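Protein DOA1 (Saccharomyces cerevisiae, PDB 3ODT) probably binds ubiquitin through its WD40 beta-propeller domain and so helps to regulate the turnover of F-box proteins. Local coordinates at residues A33-S36 / T40-L43; D23-D28 / E72-G77; I280-S285 / R290-E295; C108-S111 / V116-S119; D238-G243 / V272-N277. All coordinates share one frame; numbering follows the deposited sequence. Where two conformers were deposited one is given.

Interaction 1: residues A33-S36 / T40-L43; sequences ASVS and TVRL
Residues 33-36 and 40-43 form an antiparallel beta hairpin inside one blade of the WD40 propeller, and Ser34 and Arg42 are the pair at its centre. Their backbones bond in both directions, Ser34 N to Arg42 O and Arg42 N to Ser34 O, each at 2.9 Å. Nearer the turn the link frays: Ser36 N reaches Thr40 O only as a weak bond of 3.4 Å. On the sheet face that carries Ala33, Val35 and Val41, the two valines lie side by side and point the same way, Val35 CG1 meeting Val41 CG2 at 3.9 Å. The other face is polar. Ser34 OG rests 3.8 Å from Arg42 CB, but its hydrogen bonds are made to His17 and Trp44, a grouping that belongs to the side-chain network characteristic of WD40 repeats. Arg42 runs extended from CG to NE, and NE bonds Thr40 OG1 on its own strand at 3.1 Å. Asp38 in the turn holds both residues, by a hydrogen bond to Thr40 OG1 and a salt bridge to Arg42 NH2. Strand 21-26 bonds to the outer side of 33-36, and strand 50-57 to that of 40-43; over the valine face comes strand 73-78 of the next blade, with Leu74 and Phe76.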
loop_
_atom_site.group_PDB
_atom_site.type_symbol
_atom_site.label_atom_id
_atom_site.label_comp_id
_atom_site.label_asym_id
_atom_site.label_seq_id
_atom_site.Cartn_x
_atom_site.Cartn_y
_atom_site.Cartn_z
ATOM N N ALA A 33 6.973 8.371 -4.985
ATOM C CA ALA A 33 6.793 9.135 -3.759
ATOM C C ALA A 33 6.818 8.233 -2.537
ATOM O O ALA A 33 6.494 7.044 -2.597
ATOM C CB ALA A 33 5.517 9.940 -3.810
ATOM N N SER A 34 7.229 8.807 -1.424
ATOM C CA SER A 34 7.359 8.045 -0.188
ATOM C C SER A 34 6.991 8.922 0.989
ATOM O O SER A 34 7.113 10.132 0.928
ATOM C CB SER A 34 8.798 7.544 -0.024
ATOM O OG SER A 34 9.706 8.641 -0.070
ATOM N N VAL A 35 6.529 8.275 2.062
ATOM C CA VAL A 35 6.245 8.977 3.306
ATOM C C VAL A 35 6.884 8.218 4.446
ATOM O O VAL A 35 7.185 7.019 4.332
ATOM C CB VAL A 35 4.733 9.168 3.535
ATOM C CG1 VAL A 35 4.056 9.947 2.384
ATOM C CG2 VAL A 35 4.051 7.835 3.757
ATOM N N SER A 36 7.099 8.906 5.554
ATOM C CA SER A 36 7.974 8.394 6.576
ATOM C C SER A 36 7.536 8.847 7.954
ATOM O O SER A 36 6.846 9.862 8.097
ATOM C CB SER A 36 9.399 8.904 6.274
ATOM O OG SER A 36 10.289 8.738 7.348
ATOM N N THR A 40 7.781 13.608 6.605
ATOM C CA THR A 40 7.901 14.169 5.275
ATOM C C THR A 40 7.288 13.283 4.200
ATOM O O THR A 40 7.181 12.053 4.362
ATOM C CB THR A 40 9.370 14.484 4.880
ATOM O OG1 THR A 40 10.106 13.267 4.676
ATOM C CG2 THR A 40 10.050 15.352 5.919
ATOM N N VAL A 41 6.885 13.946 3.120
ATOM C CA VAL A 41 6.513 13.324 1.845
ATOM C C VAL A 41 7.621 13.721 0.891
ATOM O O VAL A 41 7.915 14.904 0.754
ATOM C CB VAL A 41 5.218 13.912 1.284
ATOM C CG1 VAL A 41 4.841 13.220 -0.027
ATOM C CG2 VAL A 41 4.092 13.805 2.303
ATOM N N ARG A 42 8.237 12.745 0.243
ATOM C CA ARG A 42 9.270 12.988 -0.750
ATOM C C ARG A 42 8.876 12.491 -2.105
ATOM O O ARG A 42 8.300 11.410 -2.252
ATOM C CB ARG A 42 10.578 12.356 -0.302
ATOM C CG ARG A 42 11.114 13.056 0.897
ATOM C CD ARG A 42 12.338 12.405 1.432
ATOM N NE ARG A 42 12.490 12.811 2.826
ATOM C CZ ARG A 42 13.454 13.568 3.308
ATOM N NH1 ARG A 42 14.398 14.056 2.534
ATOM N NH2 ARG A 42 13.442 13.828 4.593
ATOM N N LEU A 43 9.171 13.320 -3.093
ATOM C CA LEU A 43 8.990 13.020 -4.503
ATOM C C LEU A 43 10.368 12.819 -5.094
ATOM O O LEU A 43 11.254 13.698 -4.985
ATOM C CB LEU A 43 8.283 14.172 -5.198
ATOM C CG LEU A 43 8.101 13.986 -6.694
ATOM C CD1 LEU A 43 7.178 12.809 -6.996
ATOM C CD2 LEU A 43 7.534 15.264 -7.282
#

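Interaction 2: residues D23-D28 / E72-G77; sequences DVVAVD and ELLLFG
Leu74 reaches across from one blade to the neighbouring one and touches Val25 and Val27 with a single methyl, CD2. The principle illustrated is contact by side-chain shape: residues 23-28 and 72-77 meet only through methyl packing, with no hydrogen bond between them, and even the nearest pair of CA atoms, Val27 and Leu74, stays 8.6 Å apart. With CG of Leu74 anti to the carbonyl carbon (chi1 -70°) and chi2 at 168°, CD2 is the methyl that reaches the other strand, although CB does not head straight for it. There CD2 lies 3.9 Å from Val27 CG2, the two side chains meeting at about a right angle, and 4.2 Å from Val25 CG1, approached at a slant. Val25 presents CG1 because that methyl sits between backbone N and carbonyl carbon (chi1 64°). Val27 turns the methyl beside its backbone N, CG2, to the leucine; it stands where the chain turns a corner, in a classic beta bulge formed with Asp28. Ala33 touches Leu74 as well, and beside this packing Asp23 OD2 bonds to Val65 N of the same neighbouring blade. The contact is part of the face-to-face packing of successive four-stranded blades that defines a beta-propeller.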
loop_
_atom_site.group_PDB
_atom_site.type_symbol
_atom_site.label_atom_id
_atom_site.label_comp_id
_atom_site.label_asym_id
_atom_site.label_seq_id
_atom_site.Cartn_x
_atom_site.Cartn_y
_atom_site.Cartn_z
ATOM N N ASP A 23 5.422 3.949 3.565
ATOM C CA ASP A 23 4.604 3.750 2.384
ATOM C C ASP A 23 5.237 4.430 1.178
ATOM O O ASP A 23 5.844 5.505 1.291
ATOM C CB ASP A 23 3.179 4.249 2.620
ATOM C CG ASP A 23 2.132 3.464 1.797
ATOM O OD1 ASP A 23 2.482 2.451 1.140
ATOM O OD2 ASP A 23 0.940 3.835 1.847
ATOM N N VAL A 24 5.142 3.747 0.026
ATOM C CA VAL A 24 5.665 4.211 -1.254
ATOM C C VAL A 24 4.609 4.060 -2.341
ATOM O O VAL A 24 3.768 3.148 -2.295
ATOM C CB VAL A 24 6.959 3.445 -1.642
ATOM C CG1 VAL A 24 8.021 3.641 -0.560
ATOM C CG2 VAL A 24 6.687 1.966 -1.828
ATOM N N VAL A 25 4.683 4.914 -3.358
ATOM C CA VAL A 25 3.754 4.855 -4.463
ATOM C C VAL A 25 4.458 5.251 -5.754
ATOM O O VAL A 25 5.271 6.187 -5.779
ATOM C CB VAL A 25 2.480 5.740 -4.185
ATOM C CG1 VAL A 25 2.822 7.234 -4.073
ATOM C CG2 VAL A 25 1.406 5.519 -5.228
ATOM N N ALA A 26 4.124 4.559 -6.841
ATOM C CA ALA A 26 4.513 4.956 -8.167
ATOM C C ALA A 26 3.637 6.116 -8.640
ATOM O O ALA A 26 2.394 6.093 -8.514
ATOM C CB ALA A 26 4.352 3.792 -9.121
ATOM N N VAL A 27 4.274 7.129 -9.185
ATOM C CA VAL A 27 3.548 8.217 -9.799
ATOM C C VAL A 27 3.571 7.975 -11.309
ATOM O O VAL A 27 2.531 7.959 -11.976
ATOM C CB VAL A 27 4.172 9.547 -9.426
ATOM C CG1 VAL A 27 3.606 10.665 -10.284
ATOM C CG2 VAL A 27 3.940 9.817 -7.934
ATOM N N ASP A 28 4.771 7.831 -11.855
ATOM C CA ASP A 28 4.946 7.318 -13.212
ATOM C C ASP A 28 6.301 6.622 -13.293
ATOM O O ASP A 28 6.968 6.482 -12.266
ATOM C CB ASP A 28 4.741 8.391 -14.277
ATOM C CG ASP A 28 5.742 9.528 -14.201
ATOM O OD1 ASP A 28 6.940 9.310 -13.958
ATOM O OD2 ASP A 28 5.322 10.680 -14.438
ATOM N N GLU A 72 -3.455 15.084 -9.882
ATOM C CA GLU A 72 -1.994 15.006 -9.726
ATOM C C GLU A 72 -1.605 15.467 -8.338
ATOM O O GLU A 72 -0.723 16.318 -8.156
ATOM C CB GLU A 72 -1.288 15.797 -10.839
ATOM C CG GLU A 72 -1.754 15.310 -12.210
ATOM C CD GLU A 72 -0.877 15.742 -13.370
ATOM O OE1 GLU A 72 0.283 16.147 -13.159
ATOM O OE2 GLU A 72 -1.331 15.628 -14.509
ATOM N N LEU A 73 -2.246 14.840 -7.354
ATOM C CA LEU A 73 -1.976 15.076 -5.960
ATOM C C LEU A 73 -1.471 13.829 -5.291
ATOM O O LEU A 73 -2.033 12.744 -5.462
ATOM C CB LEU A 73 -3.213 15.505 -5.198
ATOM C CG LEU A 73 -3.785 16.858 -5.598
ATOM C CD1 LEU A 73 -5.114 17.060 -4.882
ATOM C CD2 LEU A 73 -2.814 17.973 -5.289
ATOM N N LEU A 74 -0.416 14.012 -4.519
ATOM C CA LEU A 74 0.002 13.003 -3.568
ATOM C C LEU A 74 -0.843 13.150 -2.306
ATOM O O LEU A 74 -0.847 14.219 -1.681
ATOM C CB LEU A 74 1.474 13.173 -3.214
ATOM C CG LEU A 74 2.433 12.824 -4.347
ATOM C CD1 LEU A 74 3.803 13.302 -3.990
ATOM C CD2 LEU A 74 2.445 11.336 -4.662
ATOM N N LEU A 75 -1.545 12.087 -1.944
ATOM C CA LEU A 75 -2.381 12.075 -0.740
ATOM C C LEU A 75 -1.661 11.282 0.348
ATOM O O LEU A 75 -1.080 10.234 0.074
ATOM C CB LEU A 75 -3.752 11.453 -1.015
ATOM C CG LEU A 75 -4.544 12.000 -2.188
ATOM C CD1 LEU A 75 -5.868 11.300 -2.265
ATOM C CD2 LEU A 75 -4.737 13.447 -2.018
ATOM N N PHE A 76 -1.705 11.753 1.585
ATOM C CA PHE A 76 -0.908 11.126 2.620
ATOM C C PHE A 76 -1.579 11.317 3.984
ATOM O O PHE A 76 -2.306 12.292 4.223
ATOM C CB PHE A 76 0.522 11.695 2.613
ATOM C CG PHE A 76 0.582 13.183 2.630
ATOM C CD1 PHE A 76 0.533 13.912 1.454
ATOM C CD2 PHE A 76 0.680 13.873 3.823
ATOM C CE1 PHE A 76 0.554 15.274 1.468
ATOM C CE2 PHE A 76 0.745 15.265 3.819
ATOM C CZ PHE A 76 0.685 15.948 2.641
ATOM N N GLY A 77 -1.340 10.380 4.874
ATOM C CA GLY A 77 -1.916 10.452 6.195
ATOM C C GLY A 77 -1.103 9.661 7.201
ATOM O O GLY A 77 -0.170 8.927 6.859
#

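Interaction 3: residues I280-S285 / R290-E295; sequences IIVGSS and RIFSQE
Val282 and Phe292 stand diagonally across an antiparallel pair of strands, with Ile280 and Arg290 completing the same face of the sheet. Val282 turns CG2 toward the ring at a slant, 3.9 Å from Phe292 CD1. Phe292 owes this position to chi1 of -72°, which sets CG anti to the carbonyl carbon and swings the ring along the sheet toward Val282; its direct partner Ile280 meets it at the root, CB to CB, 4.4 Å apart. Arg290 leaves the same face as an extended chain, and its guanidinium presents an edge to Ser284, with Ser284 OG in its plane and 3.2 Å from Arg290 NH1. Asp286, in the turn between the two strands, binds both residues: it forms a salt bridge with Arg290 NH2 and a hydrogen bond with Ser284 OG. Ile281 and Ile291 occupy the opposite face, their CA atoms 4.6 Å apart.

Beneath the side chains the backbones bond in pairs, Phe292 N to Ile280 O at 2.8 Å and Arg290 N to Val282 O at 2.9 Å, each matched by a return bond. Strand 9-14, from the start of the chain, is antiparallel to 289-293 and supplies Leu10 against Arg290 and Phe292. At the end of 280-285 comes Ser285, which with Asp20 and Asn287 forms the calcium site. A blade assembled from both ends of the chain in this way is the "velcro" closure well known in WD40 propellers.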
loop_
_atom_site.group_PDB
_atom_site.type_symbol
_atom_site.label_atom_id
_atom_site.label_comp_id
_atom_site.label_asym_id
_atom_site.label_seq_id
_atom_site.Cartn_x
_atom_site.Cartn_y
_atom_site.Cartn_z
ATOM N N ILE A 280 9.899 -2.470 -9.151
ATOM C CA ILE A 280 9.351 -2.577 -7.804
ATOM C C ILE A 280 9.961 -1.511 -6.900
ATOM O O ILE A 280 11.180 -1.358 -6.862
ATOM C CB ILE A 280 9.581 -3.978 -7.193
ATOM C CG1 ILE A 280 8.811 -5.033 -7.995
ATOM C CG2 ILE A 280 9.127 -3.977 -5.758
ATOM C CD1 ILE A 280 9.179 -6.464 -7.649
ATOM N N ILE A 281 9.103 -0.751 -6.226
ATOM C CA ILE A 281 9.522 0.273 -5.263
ATOM C C ILE A 281 9.331 -0.311 -3.870
ATOM O O ILE A 281 8.320 -0.964 -3.599
ATOM C CB ILE A 281 8.654 1.534 -5.361
ATOM C CG1 ILE A 281 8.478 1.970 -6.815
ATOM C CG2 ILE A 281 9.250 2.632 -4.511
ATOM C CD1 ILE A 281 7.278 2.883 -7.069
ATOM N N VAL A 282 10.315 -0.074 -2.992
ATOM C CA VAL A 282 10.357 -0.674 -1.670
ATOM C C VAL A 282 10.686 0.378 -0.605
ATOM O O VAL A 282 11.645 1.133 -0.742
ATOM C CB VAL A 282 11.444 -1.787 -1.589
ATOM C CG1 VAL A 282 11.392 -2.488 -0.246
ATOM C CG2 VAL A 282 11.281 -2.777 -2.717
ATOM N N GLY A 283 9.866 0.436 0.441
ATOM C CA GLY A 283 10.137 1.285 1.587
ATOM C C GLY A 283 10.435 0.431 2.813
ATOM O O GLY A 283 9.677 -0.463 3.154
ATOM N N SER A 284 11.516 0.753 3.522
ATOM C CA SER A 284 11.982 -0.083 4.614
ATOM C C SER A 284 12.426 0.680 5.862
ATOM O O SER A 284 12.530 1.931 5.887
ATOM C CB SER A 284 13.072 -1.038 4.125
ATOM O OG SER A 284 14.048 -0.360 3.386
ATOM N N SER A 285 12.686 -0.082 6.917
ATOM C CA SER A 285 12.999 0.493 8.211
ATOM C C SER A 285 14.405 1.102 8.320
ATOM O O SER A 285 14.717 1.759 9.311
ATOM C CB SER A 285 12.861 -0.578 9.284
ATOM O OG SER A 285 13.740 -1.651 9.036
ATOM N N ARG A 290 14.035 1.876 -2.161
ATOM C CA ARG A 290 14.811 1.193 -3.205
ATOM C C ARG A 290 13.926 0.911 -4.408
ATOM O O ARG A 290 12.714 0.790 -4.281
ATOM C CB ARG A 290 15.389 -0.123 -2.678
ATOM C CG ARG A 290 16.458 0.011 -1.599
ATOM C CD ARG A 290 16.811 -1.383 -1.140
ATOM N NE ARG A 290 17.922 -1.426 -0.196
ATOM C CZ ARG A 290 17.823 -1.225 1.119
ATOM N NH1 ARG A 290 16.662 -0.878 1.673
ATOM N NH2 ARG A 290 18.897 -1.357 1.886
ATOM N N ILE A 291 14.535 0.879 -5.590
ATOM C CA ILE A 291 13.845 0.482 -6.803
ATOM C C ILE A 291 14.579 -0.725 -7.343
ATOM O O ILE A 291 15.814 -0.722 -7.389
ATOM C CB ILE A 291 13.833 1.608 -7.822
ATOM C CG1 ILE A 291 13.093 2.814 -7.231
ATOM C CG2 ILE A 291 13.184 1.161 -9.095
ATOM C CD1 ILE A 291 13.134 3.972 -8.096
ATOM N N PHE A 292 13.829 -1.770 -7.647
ATOM C CA PHE A 292 14.358 -2.981 -8.277
ATOM C C PHE A 292 13.786 -3.129 -9.683
ATOM O O PHE A 292 12.656 -2.741 -9.920
ATOM C CB PHE A 292 13.969 -4.211 -7.435
ATOM C CG PHE A 292 14.723 -4.306 -6.153
ATOM C CD1 PHE A 292 14.306 -3.596 -5.043
ATOM C CD2 PHE A 292 15.855 -5.087 -6.060
ATOM C CE1 PHE A 292 15.019 -3.657 -3.861
ATOM C CE2 PHE A 292 16.578 -5.140 -4.879
ATOM C CZ PHE A 292 16.164 -4.425 -3.789
ATOM N N SER A 293 14.566 -3.722 -10.591
ATOM C CA SER A 293 14.155 -3.903 -11.961
ATOM C C SER A 293 14.614 -5.237 -12.513
ATOM O O SER A 293 15.661 -5.757 -12.125
ATOM C CB SER A 293 14.722 -2.775 -12.819
ATOM O OG SER A 293 14.212 -2.833 -14.139
ATOM N N GLN A 294 13.819 -5.779 -13.428
ATOM C CA GLN A 294 14.226 -6.936 -14.212
ATOM C C GLN A 294 15.077 -6.516 -15.408
ATOM O O GLN A 294 15.701 -7.367 -16.052
ATOM C CB GLN A 294 12.994 -7.695 -14.693
ATOM C CG GLN A 294 12.282 -8.428 -13.590
ATOM C CD GLN A 294 11.106 -9.191 -14.102
ATOM O OE1 GLN A 294 10.187 -8.601 -14.673
ATOM N NE2 GLN A 294 11.121 -10.526 -13.934
ATOM N N GLU A 295 15.126 -5.215 -15.674
ATOM C CA GLU A 295 15.806 -4.719 -16.859
ATOM C C GLU A 295 17.225 -4.360 -16.539
ATOM O O GLU A 295 17.487 -3.443 -15.781
ATOM C CB GLU A 295 15.104 -3.505 -17.421
ATOM C CG GLU A 295 13.784 -3.828 -18.060
ATOM C CD GLU A 295 13.914 -4.748 -19.263
ATOM O OE1 GLU A 295 14.897 -4.622 -20.046
ATOM O OE2 GLU A 295 13.022 -5.610 -19.418
#

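Interaction 4: residues C108-S111 / V116-S119; sequences CSLS and VVIS
The flat groups joining Ser111 to Ile118 are peptide units, with no aromatic ring in either strand. Each residue gives its N-H to the other's carbonyl: Ser111 N to Ile118 O at 2.9 Å, bent to 137° at the hydrogen, and Ile118 N to Ser111 O, also 2.9 Å but much straighter at 167°. Above one face of the sheet these peptides build stand Leu110 and Ser119; on the other lie Ser111 and Ile118, where Ser111 CB packs 3.9 Å from Ile118 CG2. This is the hairpin of the first two strands of a WD40 blade, and Ser119 takes part in the His-Ser-Trp hydrogen-bond network common in WD40 repeats: chi1 of 54° sets its OG between backbone N and carbonyl carbon, where it meets His103 and Trp129. Ser119 CB touches Leu110 CD2 at 3.7 Å. The same methyl also lies 4.1 Å from Val117 CG1, two residues before Ser119, the leucine and valine slanting across each other. A classic beta bulge at Cys108 and Ser109, which both face Gly120, interrupts the regular pairing beyond Ser119. Leu110 also packs on Ser64, Cys66 and Ile83 of the preceding blade, whereas Ile118 is covered by Ala148 and Val150 of the following one.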
loop_
_atom_site.group_PDB
_atom_site.type_symbol
_atom_site.label_atom_id
_atom_site.label_comp_id
_atom_site.label_asym_id
_atom_site.label_seq_id
_atom_site.Cartn_x
_atom_site.Cartn_y
_atom_site.Cartn_z
ATOM N N CYS A 108 -3.694 4.568 8.436
ATOM C CA CYS A 108 -2.674 3.560 8.145
ATOM C C CYS A 108 -2.680 3.019 6.727
ATOM O O CYS A 108 -1.767 2.264 6.372
ATOM C CB CYS A 108 -2.742 2.379 9.127
ATOM S SG CYS A 108 -4.347 1.666 9.306
ATOM N N SER A 109 -3.687 3.379 5.925
ATOM C CA SER A 109 -3.686 2.995 4.527
ATOM C C SER A 109 -4.434 4.004 3.698
ATOM O O SER A 109 -5.384 4.628 4.176
ATOM C CB SER A 109 -4.269 1.593 4.318
ATOM O OG SER A 109 -5.683 1.592 4.420
ATOM N N LEU A 110 -4.011 4.132 2.438
ATOM C CA LEU A 110 -4.650 5.009 1.474
ATOM C C LEU A 110 -4.611 4.314 0.123
ATOM O O LEU A 110 -3.620 3.645 -0.231
ATOM C CB LEU A 110 -3.937 6.366 1.350
ATOM C CG LEU A 110 -4.260 7.367 2.441
ATOM C CD1 LEU A 110 -3.301 8.539 2.367
ATOM C CD2 LEU A 110 -5.713 7.850 2.311
ATOM N N SER A 111 -5.673 4.500 -0.654
ATOM C CA SER A 111 -5.727 3.998 -2.019
ATOM C C SER A 111 -6.612 4.931 -2.846
ATOM O O SER A 111 -7.540 5.537 -2.326
ATOM C CB SER A 111 -6.299 2.578 -2.013
ATOM O OG SER A 111 -6.104 1.959 -3.267
ATOM N N VAL A 116 -12.045 7.848 -6.581
ATOM C CA VAL A 116 -12.402 7.506 -5.208
ATOM C C VAL A 116 -11.155 7.350 -4.361
ATOM O O VAL A 116 -10.232 6.664 -4.752
ATOM C CB VAL A 116 -13.220 6.185 -5.143
ATOM C CG1 VAL A 116 -13.604 5.875 -3.691
ATOM C CG2 VAL A 116 -14.445 6.303 -6.016
ATOM N N VAL A 117 -11.133 8.006 -3.206
ATOM C CA VAL A 117 -10.088 7.764 -2.226
ATOM C C VAL A 117 -10.685 6.864 -1.154
ATOM O O VAL A 117 -11.803 7.091 -0.677
ATOM C CB VAL A 117 -9.613 9.067 -1.558
ATOM C CG1 VAL A 117 -8.513 8.791 -0.531
ATOM C CG2 VAL A 117 -9.118 10.021 -2.618
ATOM N N ILE A 118 -9.959 5.824 -0.762
ATOM C CA ILE A 118 -10.393 5.021 0.366
ATOM C C ILE A 118 -9.255 4.885 1.359
ATOM O O ILE A 118 -8.114 4.590 0.985
ATOM C CB ILE A 118 -11.008 3.657 -0.066
ATOM C CG1 ILE A 118 -11.645 2.946 1.133
ATOM C CG2 ILE A 118 -10.007 2.790 -0.790
ATOM C CD1 ILE A 118 -12.430 1.696 0.762
ATOM N N SER A 119 -9.578 5.130 2.632
ATOM C CA SER A 119 -8.585 5.182 3.697
ATOM C C SER A 119 -8.940 4.165 4.789
ATOM O O SER A 119 -10.126 3.890 5.058
ATOM C CB SER A 119 -8.517 6.591 4.298
ATOM O OG SER A 119 -9.812 7.000 4.712
#

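Interaction 5: residues D238-G243 / V272-N277; sequences DIVSCG and VDCMSN
Val272, which packs against Val240 and Cys242, hands its carbonyl O to Lys232 NZ, and the same ammonium nitrogen forms a salt bridge with Asp273 OD1. Lys232 belongs to the blade of 238-243, so this doubly held charge spans the seam between two blades of the WD40 propeller. Asp273 OD2 turns to the blade beyond, accepting a bond from Ala26 N.

The contact between the segments themselves is apolar. Strands 239-243 and 272-274 run antiparallel, 161° between their directions, but their axes are 7.5 Å apart, too far for backbone pairing; side chains must bridge the distance. Val240 and Val272 reach tip to tip, CG1 of the former 4.0 Å from CG2 of the latter. Both methyls lie between backbone N and carbonyl carbon, Val240 with chi1 of 62°. The other branch of Val272, CG1, is given to Cys242, so its two methyls serve different partners. With both branches gone, as with an alanine here, Cys242 SG and Val240 CG1 would probably face a gap between the blades. Cys274 SG lies close to Val240 CG1 as well, though a second conformer makes that touch less certain. Ile280 and Val282, one strand along in the sheet of 272-277, also pack on Val240 and Val272 respectively. Val272 CG1 sits 3.8 Å from Cys242 SG and 3.9 Å from Cys242 CB.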
loop_
_atom_site.group_PDB
_atom_site.type_symbol
_atom_site.label_atom_id
_atom_site.label_comp_id
_atom_site.label_asym_id
_atom_site.label_seq_id
_atom_site.Cartn_x
_atom_site.Cartn_y
_atom_site.Cartn_z
ATOM N N ASP A 238 1.719 -11.264 -11.301
ATOM C CA ASP A 238 2.449 -11.883 -10.193
ATOM C C ASP A 238 2.231 -11.051 -8.932
ATOM O O ASP A 238 1.894 -9.847 -9.004
ATOM C CB ASP A 238 3.954 -11.914 -10.442
ATOM C CG ASP A 238 4.390 -12.945 -11.469
ATOM O OD1 ASP A 238 3.574 -13.787 -11.897
ATOM O OD2 ASP A 238 5.599 -12.903 -11.825
ATOM N N ILE A 239 2.439 -11.666 -7.781
ATOM C CA ILE A 239 2.261 -10.986 -6.514
ATOM C C ILE A 239 3.632 -10.532 -6.007
ATOM O O ILE A 239 4.597 -11.294 -6.053
ATOM C CB ILE A 239 1.637 -11.924 -5.459
ATOM C CG1 ILE A 239 0.303 -12.492 -5.942
ATOM C CG2 ILE A 239 1.516 -11.197 -4.119
ATOM C CD1 ILE A 239 -0.194 -13.651 -5.079
ATOM N N VAL A 240 3.713 -9.291 -5.549
ATOM C CA VAL A 240 4.868 -8.855 -4.778
ATOM C C VAL A 240 4.429 -8.605 -3.335
ATOM O O VAL A 240 3.392 -7.985 -3.085
ATOM C CB VAL A 240 5.531 -7.597 -5.358
ATOM C CG1 VAL A 240 4.611 -6.412 -5.353
ATOM C CG2 VAL A 240 6.773 -7.280 -4.570
ATOM N N SER A 241 5.178 -9.147 -2.403
ATOM C CA SER A 241 4.884 -8.992 -0.990
ATOM C C SER A 241 6.133 -8.571 -0.231
ATOM O O SER A 241 7.258 -8.751 -0.722
ATOM C CB SER A 241 4.381 -10.309 -0.408
ATOM O OG SER A 241 5.381 -11.337 -0.431
ATOM N N CYS A 242 5.940 -8.051 0.965
ATOM C CA CYS A 242 7.049 -7.734 1.839
ATOM C C CYS A 242 6.624 -7.770 3.285
ATOM O O CYS A 242 5.435 -7.677 3.613
ATOM C CB CYS A 242 7.628 -6.357 1.500
ATOM S SG CYS A 242 6.566 -4.955 1.899
ATOM N N GLY A 243 7.598 -7.885 4.185
ATOM C CA GLY A 243 7.256 -7.883 5.586
ATOM C C GLY A 243 8.409 -7.868 6.574
ATOM O O GLY A 243 9.519 -7.393 6.322
ATOM N N VAL A 272 5.633 -1.965 -0.524
ATOM C CA VAL A 272 6.017 -2.086 -1.927
ATOM C C VAL A 272 4.947 -1.490 -2.818
ATOM O O VAL A 272 3.752 -1.422 -2.450
ATOM C CB VAL A 272 6.223 -3.557 -2.352
ATOM C CG1 VAL A 272 7.489 -4.122 -1.706
ATOM C CG2 VAL A 272 5.015 -4.417 -1.936
ATOM N N ASP A 273 5.385 -1.029 -3.981
ATOM C CA ASP A 273 4.469 -0.663 -5.053
ATOM C C ASP A 273 5.164 -0.983 -6.362
ATOM O O ASP A 273 6.366 -1.197 -6.391
ATOM C CB ASP A 273 4.070 0.809 -4.975
ATOM C CG ASP A 273 2.750 1.110 -5.708
ATOM O OD1 ASP A 273 1.859 0.269 -5.647
ATOM O OD2 ASP A 273 2.596 2.169 -6.308
ATOM N N CYS A 274 4.355 -1.038 -7.418
ATOM C CA CYS A 274 4.782 -1.447 -8.757
ATOM C C CYS A 274 4.599 -0.325 -9.798
ATOM O O CYS A 274 3.494 0.196 -9.988
ATOM C CB CYS A 274 3.987 -2.694 -9.205
ATOM S SG CYS A 274 4.151 -4.155 -8.081
HETATM N N MSE A 275 5.692 0.053 -10.454
HETATM C CA MSE A 275 5.628 0.891 -11.634
HETATM C C MSE A 275 4.923 0.170 -12.763
HETATM O O MSE A 275 4.851 -1.070 -12.789
HETATM C CB MSE A 275 7.029 1.260 -12.114
HETATM C CG MSE A 275 7.445 2.661 -11.800
HETATM SE SE MSE A 275 9.344 2.814 -12.073
HETATM C CE MSE A 275 9.774 2.389 -10.245
ATOM N N SER A 276 4.433 0.940 -13.727
ATOM C CA SER A 276 3.811 0.334 -14.897
ATOM C C SER A 276 4.755 -0.514 -15.715
ATOM O O SER A 276 4.295 -1.394 -16.449
ATOM C CB SER A 276 3.194 1.418 -15.790
ATOM O OG SER A 276 4.163 2.094 -16.575
ATOM N N ASN A 277 6.069 -0.234 -15.612
ATOM C CA ASN A 277 7.067 -0.949 -16.394
ATOM C C ASN A 277 7.552 -2.212 -15.685
ATOM O O ASN A 277 8.488 -2.868 -16.133
ATOM C CB ASN A 277 8.236 -0.040 -16.752
ATOM C CG ASN A 277 8.994 0.447 -15.539
ATOM O OD1 ASN A 277 8.782 0.005 -14.424
ATOM N ND2 ASN A 277 9.867 1.389 -15.764
#

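Two kinds of contact recur round the propeller. Interactions 1, 3 and 4 are hairpins within single blades, largely buried and built on backbone hydrogen bonds; interactions 2 and 5 join successive blades by methyl and sulfur packing, the former small and only partly buried, the latter more deeply covered. Several involve neighbouring strands of the same blades. Interaction 1 meets interaction 2 through Ala33 CB on Leu74 CD2, and Leu110 CD1 of interaction 4 packs on the backbone of Phe76 in interaction 2. Strand 269-274 of interaction 5 pairs with strand 280-284 of interaction 3, Ile281 N to Asp273 O. Interactions 3 and 4 stand on opposite sides of the chain's centre, about 22 Å apart between centres.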